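Esterase E25 (Uncultured bacterium, PDB 4Q05) probably hydrolyses ester bonds as a dimeric member of the GTSAG motif subfamily of the bacterial hormone-sensitive lipase family. Local coordinates at residues P227-F231 against F354-L359; V155-K161 against F348-N352. All coordinates share one frame; numbering follows the deposited sequence.

Interaction 1: P227-F231 against F354-L359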
ATOM      1  N   PRO A 227       7.169 -16.504  16.799  1.00 30.64           N
ATOM      2  CA  PRO A 227       5.834 -16.898  16.334  1.00 29.31           C
ATOM      3  C   PRO A 227       5.889 -17.365  14.880  1.00 30.55           C
ATOM      4  O   PRO A 227       6.814 -16.994  14.155  1.00 26.76           O
ATOM      5  CB  PRO A 227       5.027 -15.592  16.430  1.00 28.11           C
ATOM      6  CG  PRO A 227       5.739 -14.767  17.424  1.00 30.59           C
ATOM      7  CD  PRO A 227       7.204 -15.102  17.248  1.00 33.46           C
ATOM      8  N   GLY A 228       4.916 -18.170  14.467  1.00 26.99           N
ATOM      9  CA  GLY A 228       4.828 -18.614  13.090  1.00 30.57           C
ATOM     10  C   GLY A 228       4.422 -17.501  12.132  1.00 30.88           C
ATOM     11  O   GLY A 228       4.675 -17.586  10.933  1.00 30.61           O
ATOM     12  N   ALA A 229       3.787 -16.460  12.655  1.00 27.12           N
ATOM     13  CA  ALA A 229       3.325 -15.349  11.816  1.00 27.92           C
ATOM     14  C   ALA A 229       3.063 -14.112  12.664  1.00 30.69           C
ATOM     15  O   ALA A 229       2.758 -14.226  13.853  1.00 28.28           O
ATOM     16  CB  ALA A 229       2.056 -15.738  11.076  1.00 26.00           C
ATOM     17  N   LEU A 230       3.179 -12.931  12.059  1.00 25.42           N
ATOM     18  CA  LEU A 230       2.848 -11.700  12.764  1.00 23.76           C
ATOM     19  C   LEU A 230       1.736 -11.000  12.028  1.00 26.93           C
ATOM     20  O   LEU A 230       1.648 -11.090  10.806  1.00 24.89           O
ATOM     21  CB  LEU A 230       4.042 -10.754  12.804  1.00 23.74           C
ATOM     22  CG  LEU A 230       5.332 -11.266  13.419  1.00 26.04           C
ATOM     23  CD1 LEU A 230       6.324 -10.110  13.471  1.00 27.19           C
ATOM     24  CD2 LEU A 230       5.077 -11.840  14.813  1.00 25.13           C
ATOM     25  N   PHE A 231       0.891 -10.309  12.781  1.00 23.12           N
ATOM     26  CA  PHE A 231      -0.107  -9.413  12.219  1.00 22.40           C
ATOM     27  C   PHE A 231       0.203  -7.995  12.685  1.00 25.95           C
ATOM     28  O   PHE A 231       0.264  -7.735  13.890  1.00 24.75           O
ATOM     29  CB  PHE A 231      -1.495  -9.823  12.705  1.00 26.84           C
ATOM     30  CG  PHE A 231      -2.570  -8.865  12.319  1.00 23.47           C
ATOM     31  CD1 PHE A 231      -3.032  -8.824  11.018  1.00 23.02           C
ATOM     32  CD2 PHE A 231      -3.107  -7.991  13.254  1.00 23.22           C
ATOM     33  CE1 PHE A 231      -4.030  -7.932  10.651  1.00 28.69           C
ATOM     34  CE2 PHE A 231      -4.099  -7.109  12.908  1.00 22.21           C
ATOM     35  CZ  PHE A 231      -4.567  -7.075  11.600  1.00 26.13           C
ATOM     36  N   PHE A 354      -3.504 -16.518   5.449  1.00 25.47           N
ATOM     37  CA  PHE A 354      -2.119 -16.250   5.801  1.00 27.53           C
ATOM     38  C   PHE A 354      -1.709 -17.118   6.990  1.00 27.83           C
ATOM     39  O   PHE A 354      -0.615 -17.668   7.015  1.00 30.90           O
ATOM     40  CB  PHE A 354      -1.978 -14.761   6.131  1.00 25.93           C
ATOM     41  CG  PHE A 354      -0.574 -14.323   6.395  1.00 28.45           C
ATOM     42  CD1 PHE A 354       0.241 -13.900   5.358  1.00 25.67           C
ATOM     43  CD2 PHE A 354      -0.078 -14.298   7.693  1.00 26.88           C
ATOM     44  CE1 PHE A 354       1.534 -13.473   5.601  1.00 29.47           C
ATOM     45  CE2 PHE A 354       1.215 -13.854   7.945  1.00 27.51           C
ATOM     46  CZ  PHE A 354       2.023 -13.452   6.894  1.00 24.11           C
ATOM     47  N   LEU A 355      -2.600 -17.243   7.971  1.00 29.22           N
ATOM     48  CA  LEU A 355      -2.361 -18.118   9.121  1.00 29.11           C
ATOM     49  C   LEU A 355      -2.328 -19.593   8.712  1.00 33.59           C
ATOM     50  O   LEU A 355      -1.517 -20.366   9.214  1.00 35.02           O
ATOM     51  CB  LEU A 355      -3.429 -17.903  10.196  1.00 30.03           C
ATOM     52  CG  LEU A 355      -3.543 -16.500  10.799  1.00 29.88           C
ATOM     53  CD1 LEU A 355      -4.632 -16.473  11.854  1.00 26.61           C
ATOM     54  CD2 LEU A 355      -2.208 -16.044  11.386  1.00 27.62           C
ATOM     55  N   LEU A 356      -3.219 -19.990   7.812  1.00 28.63           N
ATOM     56  CA  LEU A 356      -3.197 -21.367   7.311  1.00 36.08           C
ATOM     57  C   LEU A 356      -1.885 -21.672   6.599  1.00 33.72           C
ATOM     58  O   LEU A 356      -1.364 -22.778   6.684  1.00 33.70           O
ATOM     59  CB  LEU A 356      -4.378 -21.642   6.377  1.00 31.50           C
ATOM     60  CG  LEU A 356      -5.739 -21.716   7.066  1.00 36.41           C
ATOM     61  CD1 LEU A 356      -6.848 -21.845   6.037  1.00 38.12           C
ATOM     62  CD2 LEU A 356      -5.771 -22.876   8.051  1.00 44.44           C
ATOM     63  N   GLN A 357      -1.341 -20.690   5.897  1.00 28.84           N
ATOM     64  CA  GLN A 357      -0.091 -20.932   5.179  1.00 30.65           C
ATOM     65  C   GLN A 357       1.141 -20.982   6.079  1.00 34.26           C
ATOM     66  O   GLN A 357       2.031 -21.808   5.870  1.00 37.53           O
ATOM     67  CB  GLN A 357       0.124 -19.906   4.073  1.00 33.31           C
ATOM     68  CG  GLN A 357       1.506 -20.018   3.446  1.00 41.18           C
ATOM     69  CD  GLN A 357       1.612 -19.331   2.097  1.00 51.25           C
ATOM     70  OE1 GLN A 357       2.652 -19.394   1.436  1.00 56.02           O
ATOM     71  NE2 GLN A 357       0.542 -18.666   1.686  1.00 42.47           N
ATOM     72  N   HIS A 358       1.197 -20.114   7.086  1.00 26.30           N
ATOM     73  CA  HIS A 358       2.439 -19.942   7.825  1.00 29.38           C
ATOM     74  C   HIS A 358       2.517 -20.639   9.186  1.00 31.54           C
ATOM     75  O   HIS A 358       3.605 -20.958   9.650  1.00 33.22           O
ATOM     76  CB  HIS A 358       2.778 -18.456   7.947  1.00 29.12           C
ATOM     77  CG  HIS A 358       2.949 -17.775   6.623  1.00 28.28           C
ATOM     78  ND1 HIS A 358       3.975 -18.083   5.760  1.00 29.80           N
ATOM     79  CD2 HIS A 358       2.208 -16.828   6.001  1.00 32.18           C
ATOM     80  CE1 HIS A 358       3.874 -17.343   4.671  1.00 34.41           C
ATOM     81  NE2 HIS A 358       2.807 -16.575   4.788  1.00 28.38           N
ATOM     82  N   LEU A 359       1.380 -20.856   9.838  1.00 32.52           N
ATOM     83  CA  LEU A 359       1.403 -21.517  11.138  1.00 34.75           C
ATOM     84  C   LEU A 359       1.483 -23.018  10.918  1.00 39.71           C
ATOM     85  O   LEU A 359       0.837 -23.551  10.021  1.00 35.30           O
ATOM     86  CB  LEU A 359       0.154 -21.190  11.953  1.00 32.68           C
ATOM     87  CG  LEU A 359      -0.084 -19.728  12.346  1.00 30.16           C
ATOM     88  CD1 LEU A 359      -1.263 -19.653  13.288  1.00 26.12           C
ATOM     89  CD2 LEU A 359       1.155 -19.133  12.992  1.00 30.11           C
TER
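Ala-229, the first residue of strand 229-235, sets its methyl group among Phe-354, Leu-355 and Leu-359 at the C-terminal end of helix 342-358. Strand and helix segments run nearly antiparallel, at 159°, with their axes 9.3 Å apart.

Phe-354 can be followed outward from its CB, which leaves the helix in the direction of the strand. CG lies anti to the backbone N (chi1 -175°), a setting that carries the ring to the start of the strand. The ring touches through one corner: CE2 lies 3.7 Å from Ala-229 CB and 4.0 Å from Leu-230 O, both approaching obliquely. One face is taken up within the helix, where the imidazole edge of His-358 comes down over the ring centre, its CD2 3.3 Å above the plane. Phe-295 of the adjacent strand 294-299 meets the same ring edge-to-face, so the phenyl group is gripped from helix and sheet alike.

At the helix end the two backbones draw close, and Leu-359, the first residue to leave helical geometry, sends CD2 to 3.7 Å from Gly-228 CA. The missing side chain of Gly-228 makes room for Leu-359 CD2, which also lies 4.0 Å from Ala-229 CB. Nearby, His-358 CB lies 3.6 Å from Gly-228 O. No hydrogen bond crosses the interface; backbone bonds run instead to strand 200-205 and to Pro-293 and Phe-295 at the start of strand 294-299. Such apolar packing of a C-terminal helix against the central parallel strands is characteristic of the alpha/beta hydrolase fold.

Interaction 2: V155-K161 against F348-N352; sequences VIATLAK and FAELN
The helical segments 155-160 and 348-352 cross at -74° with axes 8.6 Å apart, and their backbones come nearest where Ala-160 faces Asn-352, the CA atoms of the two residues being 4.4 Å apart. Phe-348 is the knob of a knobs-into-holes contact, its side chain seated among Val-155, Ile-156, Leu-159 and Ala-160. Val-155 CG1 lies over one face of the Phe-348 ring, 3.9 Å from its centroid and displaced toward the rim, a CH-pi contact. A chi1 of 171° sets this methyl anti to the backbone N and brings it over the ring. Ile-156 CG1 reaches Phe-348 CE1 obliquely at 3.7 Å, and at the base of the knob Leu-159 CB presses against Phe-348 CB at 3.4 Å.

Both helices lie on one side of the central sheet of the alpha/beta hydrolase fold: Ile-156 rests on Phe-133 and His-135 of strand 132-136, and Leu-351 on Phe-295 of strand 294-299. Leu-351 CD2 bridges the helices, 4.1 Å from Ala-160 CB and slightly farther from Ile-156 CG2. The side chain of Asn-352 packs beside Ala-160, its CB 3.7 Å from Ala-160 O. Glu-350, turned from this interface, forms a salt bridge with Arg-316 of the second subunit.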
ATOM      1  N   VAL A 155     -12.837  -9.356  16.478  1.00 27.50           N
ATOM      2  CA  VAL A 155     -12.905  -9.324  15.020  1.00 30.96           C
ATOM      3  C   VAL A 155     -11.971 -10.354  14.407  1.00 30.99           C
ATOM      4  O   VAL A 155     -12.354 -11.112  13.514  1.00 29.61           O
ATOM      5  CB  VAL A 155     -12.516  -7.948  14.450  1.00 31.28           C
ATOM      6  CG1 VAL A 155     -12.388  -8.040  12.944  1.00 27.49           C
ATOM      7  CG2 VAL A 155     -13.525  -6.889  14.852  1.00 28.09           C
ATOM      8  N   ILE A 156     -10.731 -10.378  14.884  1.00 25.70           N
ATOM      9  CA  ILE A 156      -9.787 -11.357  14.406  1.00 23.60           C
ATOM     10  C   ILE A 156     -10.310 -12.770  14.667  1.00 27.22           C
ATOM     11  O   ILE A 156     -10.298 -13.630  13.781  1.00 27.08           O
ATOM     12  CB  ILE A 156      -8.414 -11.161  15.093  1.00 29.36           C
ATOM     13  CG1 ILE A 156      -7.788  -9.828  14.657  1.00 26.35           C
ATOM     14  CG2 ILE A 156      -7.498 -12.318  14.781  1.00 24.10           C
ATOM     15  CD1 ILE A 156      -6.528  -9.442  15.458  1.00 27.40           C
ATOM     16  N   ALA A 157     -10.762 -13.015  15.890  1.00 29.17           N
ATOM     17  CA  ALA A 157     -11.226 -14.359  16.241  1.00 33.64           C
ATOM     18  C   ALA A 157     -12.330 -14.840  15.290  1.00 27.67           C
ATOM     19  O   ALA A 157     -12.205 -15.905  14.693  1.00 28.91           O
ATOM     20  CB  ALA A 157     -11.693 -14.413  17.685  1.00 27.93           C
ATOM     21  N   THR A 158     -13.394 -14.052  15.138  1.00 31.49           N
ATOM     22  CA  THR A 158     -14.524 -14.489  14.314  1.00 33.34           C
ATOM     23  C   THR A 158     -14.183 -14.616  12.855  1.00 33.55           C
ATOM     24  O   THR A 158     -14.539 -15.602  12.223  1.00 30.25           O
ATOM     25  CB  THR A 158     -15.738 -13.544  14.362  1.00 38.89           C
ATOM     26  OG1 THR A 158     -15.340 -12.229  14.764  1.00 45.86           O
ATOM     27  CG2 THR A 158     -16.775 -14.075  15.277  1.00 36.93           C
ATOM     28  N   LEU A 159     -13.516 -13.606  12.311  1.00 31.82           N
ATOM     29  CA  LEU A 159     -13.301 -13.568  10.870  1.00 25.90           C
ATOM     30  C   LEU A 159     -12.103 -14.380  10.433  1.00 31.94           C
ATOM     31  O   LEU A 159     -12.138 -14.996   9.377  1.00 35.12           O
ATOM     32  CB  LEU A 159     -13.183 -12.127  10.381  1.00 29.66           C
ATOM     33  CG  LEU A 159     -14.471 -11.341  10.618  1.00 33.74           C
ATOM     34  CD1 LEU A 159     -14.427  -9.989   9.936  1.00 26.90           C
ATOM     35  CD2 LEU A 159     -15.649 -12.149  10.123  1.00 32.70           C
ATOM     36  N   ALA A 160     -11.030 -14.386  11.222  1.00 25.60           N
ATOM     37  CA  ALA A 160      -9.907 -15.234  10.867  1.00 24.14           C
ATOM     38  C   ALA A 160     -10.122 -16.672  11.358  1.00 29.60           C
ATOM     39  O   ALA A 160      -9.332 -17.556  11.049  1.00 29.47           O
ATOM     40  CB  ALA A 160      -8.587 -14.662  11.390  1.00 26.35           C
ATOM     41  N   LYS A 161     -11.198 -16.886  12.114  1.00 30.43           N
ATOM     42  CA  LYS A 161     -11.579 -18.221  12.582  1.00 31.16           C
ATOM     43  C   LYS A 161     -10.470 -18.905  13.366  1.00 30.60           C
ATOM     44  O   LYS A 161     -10.025 -20.006  13.028  1.00 31.59           O
ATOM     45  CB  LYS A 161     -12.007 -19.087  11.404  1.00 32.84           C
ATOM     46  CG  LYS A 161     -13.160 -18.475  10.608  1.00 34.33           C
ATOM     47  CD  LYS A 161     -13.508 -19.342   9.406  1.00 39.54           C
ATOM     48  CE  LYS A 161     -14.598 -18.690   8.554  1.00 49.73           C
ATOM     49  NZ  LYS A 161     -14.851 -19.473   7.306  1.00 60.16           N
ATOM     50  N   PHE A 348      -9.721 -10.108   6.641  1.00 25.93           N
ATOM     51  CA  PHE A 348      -9.562 -11.187   7.606  1.00 24.98           C
ATOM     52  C   PHE A 348      -9.699 -12.566   6.979  1.00 26.29           C
ATOM     53  O   PHE A 348      -9.147 -13.538   7.480  1.00 27.29           O
ATOM     54  CB  PHE A 348     -10.467 -10.948   8.809  1.00 25.54           C
ATOM     55  CG  PHE A 348     -10.011  -9.788   9.632  1.00 29.15           C
ATOM     56  CD1 PHE A 348      -8.880  -9.903  10.427  1.00 27.70           C
ATOM     57  CD2 PHE A 348     -10.630  -8.556   9.527  1.00 24.30           C
ATOM     58  CE1 PHE A 348      -8.414  -8.817  11.153  1.00 28.05           C
ATOM     59  CE2 PHE A 348     -10.177  -7.470  10.259  1.00 31.05           C
ATOM     60  CZ  PHE A 348      -9.063  -7.601  11.068  1.00 29.82           C
ATOM     61  N   ALA A 349     -10.389 -12.646   5.847  1.00 27.51           N
ATOM     62  CA  ALA A 349     -10.281 -13.854   5.039  1.00 27.16           C
ATOM     63  C   ALA A 349      -8.829 -14.038   4.558  1.00 23.13           C
ATOM     64  O   ALA A 349      -8.288 -15.144   4.597  1.00 26.99           O
ATOM     65  CB  ALA A 349     -11.256 -13.813   3.862  1.00 26.97           C
ATOM     66  N   GLU A 350      -8.188 -12.948   4.140  1.00 23.94           N
ATOM     67  CA  GLU A 350      -6.770 -12.997   3.785  1.00 23.00           C
ATOM     68  C   GLU A 350      -5.908 -13.375   5.000  1.00 24.21           C
ATOM     69  O   GLU A 350      -4.985 -14.173   4.880  1.00 26.08           O
ATOM     70  CB  GLU A 350      -6.305 -11.654   3.209  1.00 25.39           C
ATOM     71  CG  GLU A 350      -6.948 -11.292   1.862  1.00 24.50           C
ATOM     72  CD  GLU A 350      -6.346 -12.044   0.668  1.00 27.47           C
ATOM     73  OE1 GLU A 350      -5.383 -12.827   0.841  1.00 26.19           O
ATOM     74  OE2 GLU A 350      -6.849 -11.840  -0.456  1.00 30.06           O
ATOM     75  N   LEU A 351      -6.208 -12.808   6.169  1.00 22.35           N
ATOM     76  CA  LEU A 351      -5.452 -13.148   7.367  1.00 24.19           C
ATOM     77  C   LEU A 351      -5.589 -14.643   7.610  1.00 25.71           C
ATOM     78  O   LEU A 351      -4.605 -15.345   7.849  1.00 28.34           O
ATOM     79  CB  LEU A 351      -5.946 -12.365   8.589  1.00 22.12           C
ATOM     80  CG  LEU A 351      -5.180 -12.681   9.884  1.00 28.03           C
ATOM     81  CD1 LEU A 351      -3.679 -12.528   9.672  1.00 26.36           C
ATOM     82  CD2 LEU A 351      -5.653 -11.831  11.067  1.00 22.64           C
ATOM     83  N   ASN A 352      -6.820 -15.131   7.537  1.00 26.01           N
ATOM     84  CA  ASN A 352      -7.065 -16.551   7.711  1.00 27.13           C
ATOM     85  C   ASN A 352      -6.208 -17.391   6.780  1.00 28.00           C
ATOM     86  O   ASN A 352      -5.586 -18.363   7.204  1.00 26.60           O
ATOM     87  CB  ASN A 352      -8.541 -16.879   7.498  1.00 28.95           C
ATOM     88  CG  ASN A 352      -8.801 -18.374   7.500  1.00 33.64           C
ATOM     89  OD1 ASN A 352      -9.006 -18.982   8.553  1.00 36.81           O
ATOM     90  ND2 ASN A 352      -8.777 -18.971   6.330  1.00 29.46           N
TER

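Interactions 1 and 2 share helix 342-358, which meets helix 151-160 through its middle and the start of strand 229-235 through its C-terminal end. Their centres are 12 Å apart, both off to one side of the molecule's middle. Phe-231, in the strand segment of interaction 1, joins them by packing its ring on Ile-156, Phe-348 and Leu-351 of interaction 2. Along the chain the segments alternate, 155-161, 227-231, 348-352 and 354-359, so the last helix returns to pack on elements that come much earlier in the sequence. Through Glu-350 the same helix also reaches the second subunit, linking this core to the dimer interface.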